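Local coordinates for protein endonuclease V (Bacillus subtilis, PDB 3GA2) that probably takes part in repair of deaminated bases, cutting double-stranded DNA at the second phosphodiester bond 3' to a deoxyinosine in a magnesium-dependent reaction, at residues A[179-184]-A[207-212]; A[184-189]-A[212-217]. The protein carries 1 engineered substitution. All coordinates share one frame; numbering follows the deposited sequence.

In the fold
Two neighbouring contacts, their centres 5 Å apart, show how one loop can be held against another at successive levels. Contact 1 (179-184 with 207-212) lies nearer the surface, contact 2 (184-189 with 212-217) deeper, and D184 and E212 belong to both. T181 joins them: its OG1 is 2.6 Å from R214 O, a hydrogen bond, and its CG2 packs 3.4 Å from I188 CD1. The end of strand 173-179 pairs with the start of strand 188-194 through L179 O and I188 N, 2.8 Å apart. The side chain of L215 lies about 5 and 6 Å from those of D116 and D46, predicted magnesium ligands; that of T181 is about 12 Å from D116's side chain.

Contact 1 (A[179-184]-A[207-212]); sequences LRTRRD and SLINQE
A surface contact between two loops, in which T181 meets I209 and Q211, joins the turn between strands 173-179 and 188-194 to the connection between helices 198-207 and 217-235. Its apolar part is one crossing: the side chains of T181 and I209 lie at about a right angle, with T181 CG2 3.5 Å from I209 CD1. The other branch of I209, CG2, turns to the backbone and rests 3.5 Å from T181 O. The same carbonyl oxygen receives a weak hydrogen bond from Q211 NE2, at 3.5 Å with an N-H...O angle of 159°. Q211, at the centre of an inverse gamma turn, bends at chi2 (-53°), which brings CD back toward the facing loop. Its OE1 then lies 3.7 Å from R182 CG and 3.6 Å from R183 N, a proximity that is not a hydrogen bond. R182, extended from CG to NE, runs past Q211, and E212 O lies 4.0 Å above one face of the R182 guanidinium, offset toward the rim. The threonine hydroxyl is taken elsewhere, by R214 O. Around this patch, L179 packs on Y202, T205 and M206 of helix 198-207, while N210 and E212 touch R220 of helix 217-235.

Contact 2 (A[184-189]-A[212-217]); sequences DVKPIF and ESRLPI
R214 reaches across to K186 and I188, and the directions of these three side chains define the contact, where the approach to strand 188-194 meets the loop leading to helix 217-235, with P216 at its N-cap. I188 and R214 slide past each other in opposite directions, with I188 CG2 beside the methylenes, 3.9 Å from R214 CD, and 3.4 Å from R214 O. K186, extended, slants across the far end of R214, its CD 3.5 Å from R214 NH1. V185 CG2 adds a looser touch on R214 CB. Chi1 (56°) sets R214 CG between the backbone N and carbonyl carbon, and the extended chain beyond it brings CD 3.1 Å from K186 O. At the guanidinium edge, near its plane, NH1 gives P187 O a weak, bent hydrogen bond of 3.1 Å (122°). Deeper in, I188 CG2 packs on L215 CD2 at 4.1 Å, and both residues touch I143 of strand 140-144. An alanine in place of R214 would probably open a gap between K186 and I188 and leave P187 O without this donor. K145 O accepts a hydrogen bond from R214 NH1 and a weak one from K186 NZ; an acceptor shared in this way would be expected to ease repulsion between the like charges.

Contact 1 (A[179-184]-A[207-212])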
ATOM      1  N   LEU A 179      14.664   2.129   2.346  1.00 13.67           N
ATOM      2  CA  LEU A 179      15.262   0.919   1.802  1.00 13.86           C
ATOM      3  C   LEU A 179      15.747   0.995   0.367  1.00 18.51           C
ATOM      4  O   LEU A 179      15.010   1.399  -0.534  1.00 16.46           O
ATOM      5  CB  LEU A 179      14.254  -0.229   1.928  1.00 11.07           C
ATOM      6  CG  LEU A 179      14.639  -1.609   1.387  1.00 16.22           C
ATOM      7  CD1 LEU A 179      15.795  -2.169   2.191  1.00 13.88           C
ATOM      8  CD2 LEU A 179      13.436  -2.535   1.447  1.00  7.72           C
ATOM      9  N   ARG A 180      16.995   0.578   0.175  1.00 17.86           N
ATOM     10  CA  ARG A 180      17.626   0.549  -1.134  1.00 17.19           C
ATOM     11  C   ARG A 180      17.255  -0.784  -1.776  1.00 13.62           C
ATOM     12  O   ARG A 180      17.859  -1.809  -1.474  1.00 17.21           O
ATOM     13  CB  ARG A 180      19.149   0.623  -0.989  1.00 19.12           C
ATOM     14  CG  ARG A 180      19.892   0.793  -2.305  1.00 17.50           C
ATOM     15  CD  ARG A 180      19.842   2.238  -2.780  1.00 17.77           C
ATOM     16  NE  ARG A 180      20.569   3.120  -1.873  1.00 18.73           N
ATOM     17  CZ  ARG A 180      20.691   4.434  -2.033  1.00 22.91           C
ATOM     18  NH1 ARG A 180      20.132   5.040  -3.072  1.00 18.03           N
ATOM     19  NH2 ARG A 180      21.382   5.142  -1.149  1.00 20.60           N
ATOM     20  N   THR A 181      16.258  -0.779  -2.651  1.00 21.65           N
ATOM     21  CA  THR A 181      15.852  -2.012  -3.306  1.00 21.56           C
ATOM     22  C   THR A 181      16.715  -2.239  -4.530  1.00 24.79           C
ATOM     23  O   THR A 181      17.214  -3.339  -4.755  1.00 33.29           O
ATOM     24  CB  THR A 181      14.386  -1.966  -3.718  1.00 17.11           C
ATOM     25  OG1 THR A 181      14.096  -0.695  -4.304  1.00 15.04           O
ATOM     26  CG2 THR A 181      13.498  -2.191  -2.508  1.00 18.51           C
ATOM     27  N   ARG A 182      16.894  -1.192  -5.320  1.00 22.00           N
ATOM     28  CA  ARG A 182      17.723  -1.283  -6.510  1.00 25.30           C
ATOM     29  C   ARG A 182      18.947  -0.422  -6.202  1.00 29.51           C
ATOM     30  O   ARG A 182      18.816   0.735  -5.796  1.00 27.43           O
ATOM     31  CB  ARG A 182      16.944  -0.757  -7.716  1.00 19.27           C
ATOM     32  CG  ARG A 182      17.657  -0.900  -9.037  1.00 29.32           C
ATOM     33  CD  ARG A 182      16.802  -0.329 -10.139  1.00 29.46           C
ATOM     34  NE  ARG A 182      17.516  -0.251 -11.406  1.00 42.18           N
ATOM     35  CZ  ARG A 182      17.122   0.496 -12.431  1.00 43.77           C
ATOM     36  NH1 ARG A 182      16.017   1.228 -12.332  1.00 42.50           N
ATOM     37  NH2 ARG A 182      17.831   0.515 -13.550  1.00 40.92           N
ATOM     38  N   ARG A 183      20.138  -0.986  -6.369  1.00 27.96           N
ATOM     39  CA  ARG A 183      21.355  -0.251  -6.042  1.00 34.88           C
ATOM     40  C   ARG A 183      21.556   1.056  -6.794  1.00 31.19           C
ATOM     41  O   ARG A 183      21.255   1.167  -7.982  1.00 31.21           O
ATOM     42  CB  ARG A 183      22.589  -1.143  -6.214  1.00 30.36           C
ATOM     43  CG  ARG A 183      22.774  -1.711  -7.601  1.00 40.11           C
ATOM     44  CD  ARG A 183      24.059  -2.536  -7.678  1.00 49.36           C
ATOM     45  NE  ARG A 183      25.258  -1.713  -7.547  1.00 40.32           N
ATOM     46  CZ  ARG A 183      25.630  -0.790  -8.431  1.00 43.87           C
ATOM     47  NH1 ARG A 183      26.739  -0.086  -8.235  1.00 40.63           N
ATOM     48  NH2 ARG A 183      24.898  -0.576  -9.517  1.00 36.49           N
ATOM     49  N   ASP A 184      22.061   2.046  -6.064  1.00 35.97           N
ATOM     50  CA  ASP A 184      22.343   3.379  -6.591  1.00 45.57           C
ATOM     51  C   ASP A 184      21.100   4.191  -6.957  1.00 45.16           C
ATOM     52  O   ASP A 184      21.155   5.421  -6.970  1.00 51.84           O
ATOM     53  CB  ASP A 184      23.276   3.285  -7.807  1.00 53.88           C
ATOM     54  CG  ASP A 184      24.196   4.491  -7.934  1.00 61.93           C
ATOM     55  OD1 ASP A 184      23.689   5.634  -7.968  1.00 65.55           O
ATOM     56  OD2 ASP A 184      25.429   4.295  -8.006  1.00 59.72           O
ATOM     57  N   SER A 207      12.461 -10.245  -0.879  1.00 13.94           N
ATOM     58  CA  SER A 207      12.306 -11.502  -1.608  1.00 15.83           C
ATOM     59  C   SER A 207      11.564 -11.285  -2.919  1.00 16.41           C
ATOM     60  O   SER A 207      11.527 -12.167  -3.777  1.00 17.63           O
ATOM     61  CB  SER A 207      11.533 -12.526  -0.774  1.00 25.27           C
ATOM     62  OG  SER A 207      12.306 -12.991   0.316  1.00 35.33           O
ATOM     63  N   LEU A 208      10.971 -10.105  -3.061  1.00 12.57           N
ATOM     64  CA  LEU A 208      10.204  -9.760  -4.249  1.00 12.74           C
ATOM     65  C   LEU A 208      10.939  -8.746  -5.112  1.00 11.60           C
ATOM     66  O   LEU A 208      10.385  -8.206  -6.069  1.00 12.97           O
ATOM     67  CB  LEU A 208       8.847  -9.195  -3.830  1.00  8.72           C
ATOM     68  CG  LEU A 208       7.961 -10.134  -3.006  1.00 12.78           C
ATOM     69  CD1 LEU A 208       6.707  -9.391  -2.520  1.00  7.72           C
ATOM     70  CD2 LEU A 208       7.577 -11.323  -3.854  1.00  7.27           C
ATOM     71  N   ILE A 209      12.198  -8.500  -4.775  1.00 14.26           N
ATOM     72  CA  ILE A 209      12.996  -7.532  -5.507  1.00 17.70           C
ATOM     73  C   ILE A 209      13.938  -8.133  -6.544  1.00 20.66           C
ATOM     74  O   ILE A 209      14.667  -9.086  -6.267  1.00 19.63           O
ATOM     75  CB  ILE A 209      13.843  -6.677  -4.539  1.00 16.71           C
ATOM     76  CG1 ILE A 209      12.930  -5.867  -3.610  1.00 22.51           C
ATOM     77  CG2 ILE A 209      14.766  -5.764  -5.329  1.00 21.36           C
ATOM     78  CD1 ILE A 209      12.035  -4.858  -4.335  1.00 22.41           C
ATOM     79  N   ASN A 210      13.914  -7.565  -7.740  1.00 24.15           N
ATOM     80  CA  ASN A 210      14.803  -7.998  -8.806  1.00 35.15           C
ATOM     81  C   ASN A 210      15.448  -6.712  -9.321  1.00 36.80           C
ATOM     82  O   ASN A 210      14.865  -5.634  -9.202  1.00 31.60           O
ATOM     83  CB  ASN A 210      14.022  -8.691  -9.926  1.00 39.52           C
ATOM     84  CG  ASN A 210      13.731  -7.769 -11.089  1.00 44.18           C
ATOM     85  OD1 ASN A 210      12.997  -6.790 -10.956  1.00 43.95           O
ATOM     86  ND2 ASN A 210      14.317  -8.073 -12.241  1.00 58.25           N
ATOM     87  N   GLN A 211      16.646  -6.814  -9.882  1.00 40.04           N
ATOM     88  CA  GLN A 211      17.332  -5.633 -10.379  1.00 46.36           C
ATOM     89  C   GLN A 211      16.754  -5.123 -11.693  1.00 50.94           C
ATOM     90  O   GLN A 211      17.453  -5.041 -12.705  1.00 66.89           O
ATOM     91  CB  GLN A 211      18.827  -5.916 -10.533  1.00 48.68           C
ATOM     92  CG  GLN A 211      19.534  -6.191  -9.213  1.00 45.66           C
ATOM     93  CD  GLN A 211      19.299  -5.092  -8.190  1.00 49.50           C
ATOM     94  OE1 GLN A 211      19.652  -3.930  -8.410  1.00 53.13           O
ATOM     95  NE2 GLN A 211      18.698  -5.455  -7.063  1.00 40.45           N
ATOM     96  N   GLU A 212      15.470  -4.778 -11.666  1.00 45.65           N
ATOM     97  CA  GLU A 212      14.774  -4.262 -12.840  1.00 33.91           C
ATOM     98  C   GLU A 212      14.022  -3.004 -12.409  1.00 31.65           C
ATOM     99  O   GLU A 212      13.855  -2.063 -13.186  1.00 32.35           O
ATOM    100  CB  GLU A 212      13.779  -5.303 -13.361  1.00 36.55           C
ATOM    101  CG  GLU A 212      13.662  -5.368 -14.875  1.00 53.25           C
ATOM    102  CD  GLU A 212      14.805  -6.138 -15.518  1.00 57.37           C
ATOM    103  OE1 GLU A 212      15.979  -5.766 -15.301  1.00 55.74           O
ATOM    104  OE2 GLU A 212      14.524  -7.117 -16.244  1.00 59.27           O
TER

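Contact 2 (A[184-189]-A[212-217])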
ATOM      1  N   ASP A 184      22.061   2.046  -6.064  1.00 35.97           N
ATOM      2  CA  ASP A 184      22.343   3.379  -6.591  1.00 45.57           C
ATOM      3  C   ASP A 184      21.100   4.191  -6.957  1.00 45.16           C
ATOM      4  O   ASP A 184      21.155   5.421  -6.970  1.00 51.84           O
ATOM      5  CB  ASP A 184      23.276   3.285  -7.807  1.00 53.88           C
ATOM      6  CG  ASP A 184      24.196   4.491  -7.934  1.00 61.93           C
ATOM      7  OD1 ASP A 184      23.689   5.634  -7.968  1.00 65.55           O
ATOM      8  OD2 ASP A 184      25.429   4.295  -8.006  1.00 59.72           O
ATOM      9  N   VAL A 185      19.984   3.525  -7.251  1.00 39.84           N
ATOM     10  CA  VAL A 185      18.763   4.251  -7.604  1.00 32.39           C
ATOM     11  C   VAL A 185      18.026   4.693  -6.343  1.00 23.93           C
ATOM     12  O   VAL A 185      18.312   4.206  -5.249  1.00 26.12           O
ATOM     13  CB  VAL A 185      17.803   3.394  -8.470  1.00 34.46           C
ATOM     14  CG1 VAL A 185      18.596   2.605  -9.501  1.00 35.54           C
ATOM     15  CG2 VAL A 185      16.967   2.481  -7.595  1.00 37.10           C
ATOM     16  N   LYS A 186      17.078   5.612  -6.501  1.00 26.05           N
ATOM     17  CA  LYS A 186      16.309   6.130  -5.371  1.00 17.86           C
ATOM     18  C   LYS A 186      15.713   5.015  -4.525  1.00 15.33           C
ATOM     19  O   LYS A 186      15.101   4.085  -5.041  1.00 18.22           O
ATOM     20  CB  LYS A 186      15.183   7.045  -5.860  1.00 16.35           C
ATOM     21  CG  LYS A 186      14.415   7.746  -4.742  1.00 17.07           C
ATOM     22  CD  LYS A 186      13.346   8.658  -5.324  1.00 19.94           C
ATOM     23  CE  LYS A 186      12.604   9.438  -4.254  1.00 17.88           C
ATOM     24  NZ  LYS A 186      11.536  10.288  -4.862  1.00 13.07           N
ATOM     25  N   PRO A 187      15.881   5.097  -3.203  1.00  7.68           N
ATOM     26  CA  PRO A 187      15.328   4.053  -2.342  1.00 21.47           C
ATOM     27  C   PRO A 187      13.818   4.184  -2.192  1.00 19.74           C
ATOM     28  O   PRO A 187      13.224   5.179  -2.614  1.00 20.25           O
ATOM     29  CB  PRO A 187      16.066   4.275  -1.026  1.00 20.01           C
ATOM     30  CG  PRO A 187      16.235   5.760  -1.000  1.00 24.56           C
ATOM     31  CD  PRO A 187      16.650   6.078  -2.418  1.00 17.85           C
ATOM     32  N   ILE A 188      13.198   3.162  -1.619  1.00 14.43           N
ATOM     33  CA  ILE A 188      11.767   3.206  -1.383  1.00 10.34           C
ATOM     34  C   ILE A 188      11.590   3.335   0.123  1.00 17.41           C
ATOM     35  O   ILE A 188      12.543   3.167   0.886  1.00 10.12           O
ATOM     36  CB  ILE A 188      11.053   1.933  -1.872  1.00 14.18           C
ATOM     37  CG1 ILE A 188      11.699   0.695  -1.249  1.00 16.76           C
ATOM     38  CG2 ILE A 188      11.075   1.881  -3.396  1.00 13.76           C
ATOM     39  CD1 ILE A 188      10.813  -0.521  -1.278  1.00 24.47           C
ATOM     40  N   PHE A 189      10.371   3.639   0.548  1.00 13.66           N
ATOM     41  CA  PHE A 189      10.099   3.798   1.959  1.00 10.22           C
ATOM     42  C   PHE A 189       9.126   2.755   2.450  1.00  8.37           C
ATOM     43  O   PHE A 189       7.952   2.754   2.110  1.00  6.20           O
ATOM     44  CB  PHE A 189       9.625   5.222   2.211  1.00  8.60           C
ATOM     45  CG  PHE A 189      10.613   6.231   1.747  1.00 13.50           C
ATOM     46  CD1 PHE A 189      10.521   6.776   0.467  1.00 12.05           C
ATOM     47  CD2 PHE A 189      11.724   6.531   2.527  1.00  9.40           C
ATOM     48  CE1 PHE A 189      11.525   7.599  -0.030  1.00 15.05           C
ATOM     49  CE2 PHE A 189      12.735   7.354   2.039  1.00 13.48           C
ATOM     50  CZ  PHE A 189      12.637   7.887   0.755  1.00 11.76           C
ATOM     51  N   GLU A 212      15.470  -4.778 -11.666  1.00 45.65           N
ATOM     52  CA  GLU A 212      14.774  -4.262 -12.840  1.00 33.91           C
ATOM     53  C   GLU A 212      14.022  -3.004 -12.409  1.00 31.65           C
ATOM     54  O   GLU A 212      13.855  -2.063 -13.186  1.00 32.35           O
ATOM     55  CB  GLU A 212      13.779  -5.303 -13.361  1.00 36.55           C
ATOM     56  CG  GLU A 212      13.662  -5.368 -14.875  1.00 53.25           C
ATOM     57  CD  GLU A 212      14.805  -6.138 -15.518  1.00 57.37           C
ATOM     58  OE1 GLU A 212      15.979  -5.766 -15.301  1.00 55.74           O
ATOM     59  OE2 GLU A 212      14.524  -7.117 -16.244  1.00 59.27           O
ATOM     60  N   SER A 213      13.573  -3.005 -11.157  1.00 28.67           N
ATOM     61  CA  SER A 213      12.846  -1.878 -10.584  1.00 32.00           C
ATOM     62  C   SER A 213      13.059  -1.821  -9.081  1.00 28.04           C
ATOM     63  O   SER A 213      13.479  -2.801  -8.462  1.00 27.58           O
ATOM     64  CB  SER A 213      11.351  -2.000 -10.869  1.00 30.72           C
ATOM     65  OG  SER A 213      11.101  -1.957 -12.263  1.00 59.74           O
ATOM     66  N   ARG A 214      12.771  -0.671  -8.490  1.00 16.77           N
ATOM     67  CA  ARG A 214      12.933  -0.523  -7.049  1.00 22.45           C
ATOM     68  C   ARG A 214      11.663  -0.959  -6.323  1.00 17.36           C
ATOM     69  O   ARG A 214      11.621  -0.984  -5.095  1.00 13.16           O
ATOM     70  CB  ARG A 214      13.256   0.928  -6.696  1.00 21.44           C
ATOM     71  CG  ARG A 214      12.240   1.927  -7.198  1.00 16.77           C
ATOM     72  CD  ARG A 214      12.594   3.328  -6.734  1.00 21.12           C
ATOM     73  NE  ARG A 214      11.617   4.307  -7.200  1.00 21.95           N
ATOM     74  CZ  ARG A 214      11.199   5.342  -6.483  1.00 18.75           C
ATOM     75  NH1 ARG A 214      11.670   5.540  -5.255  1.00 16.96           N
ATOM     76  NH2 ARG A 214      10.308   6.174  -6.991  1.00 12.84           N
ATOM     77  N   LEU A 215      10.631  -1.301  -7.085  1.00  7.85           N
ATOM     78  CA  LEU A 215       9.381  -1.743  -6.492  1.00 18.14           C
ATOM     79  C   LEU A 215       9.286  -3.256  -6.528  1.00 14.92           C
ATOM     80  O   LEU A 215       9.629  -3.880  -7.529  1.00 16.15           O
ATOM     81  CB  LEU A 215       8.182  -1.172  -7.252  1.00 15.67           C
ATOM     82  CG  LEU A 215       8.088   0.344  -7.380  1.00 27.44           C
ATOM     83  CD1 LEU A 215       6.841   0.674  -8.181  1.00 22.55           C
ATOM     84  CD2 LEU A 215       8.034   1.001  -6.006  1.00 21.66           C
ATOM     85  N   PRO A 216       8.819  -3.869  -5.433  1.00 17.74           N
ATOM     86  CA  PRO A 216       8.702  -5.332  -5.430  1.00 11.90           C
ATOM     87  C   PRO A 216       7.817  -5.808  -6.577  1.00 12.47           C
ATOM     88  O   PRO A 216       6.873  -5.121  -6.964  1.00 19.98           O
ATOM     89  CB  PRO A 216       8.128  -5.639  -4.043  1.00 12.25           C
ATOM     90  CG  PRO A 216       7.450  -4.355  -3.637  1.00 22.87           C
ATOM     91  CD  PRO A 216       8.373  -3.288  -4.156  1.00 10.34           C
ATOM     92  N   ILE A 217       8.130  -6.981  -7.123  1.00 13.64           N
ATOM     93  CA  ILE A 217       7.394  -7.539  -8.257  1.00 15.43           C
ATOM     94  C   ILE A 217       5.886  -7.287  -8.275  1.00 17.22           C
ATOM     95  O   ILE A 217       5.368  -6.730  -9.234  1.00 12.34           O
ATOM     96  CB  ILE A 217       7.650  -9.058  -8.397  1.00 17.89           C
ATOM     97  CG1 ILE A 217       9.133  -9.307  -8.680  1.00 27.71           C
ATOM     98  CG2 ILE A 217       6.830  -9.627  -9.540  1.00 16.27           C
ATOM     99  CD1 ILE A 217       9.528 -10.769  -8.597  1.00 28.47           C
TER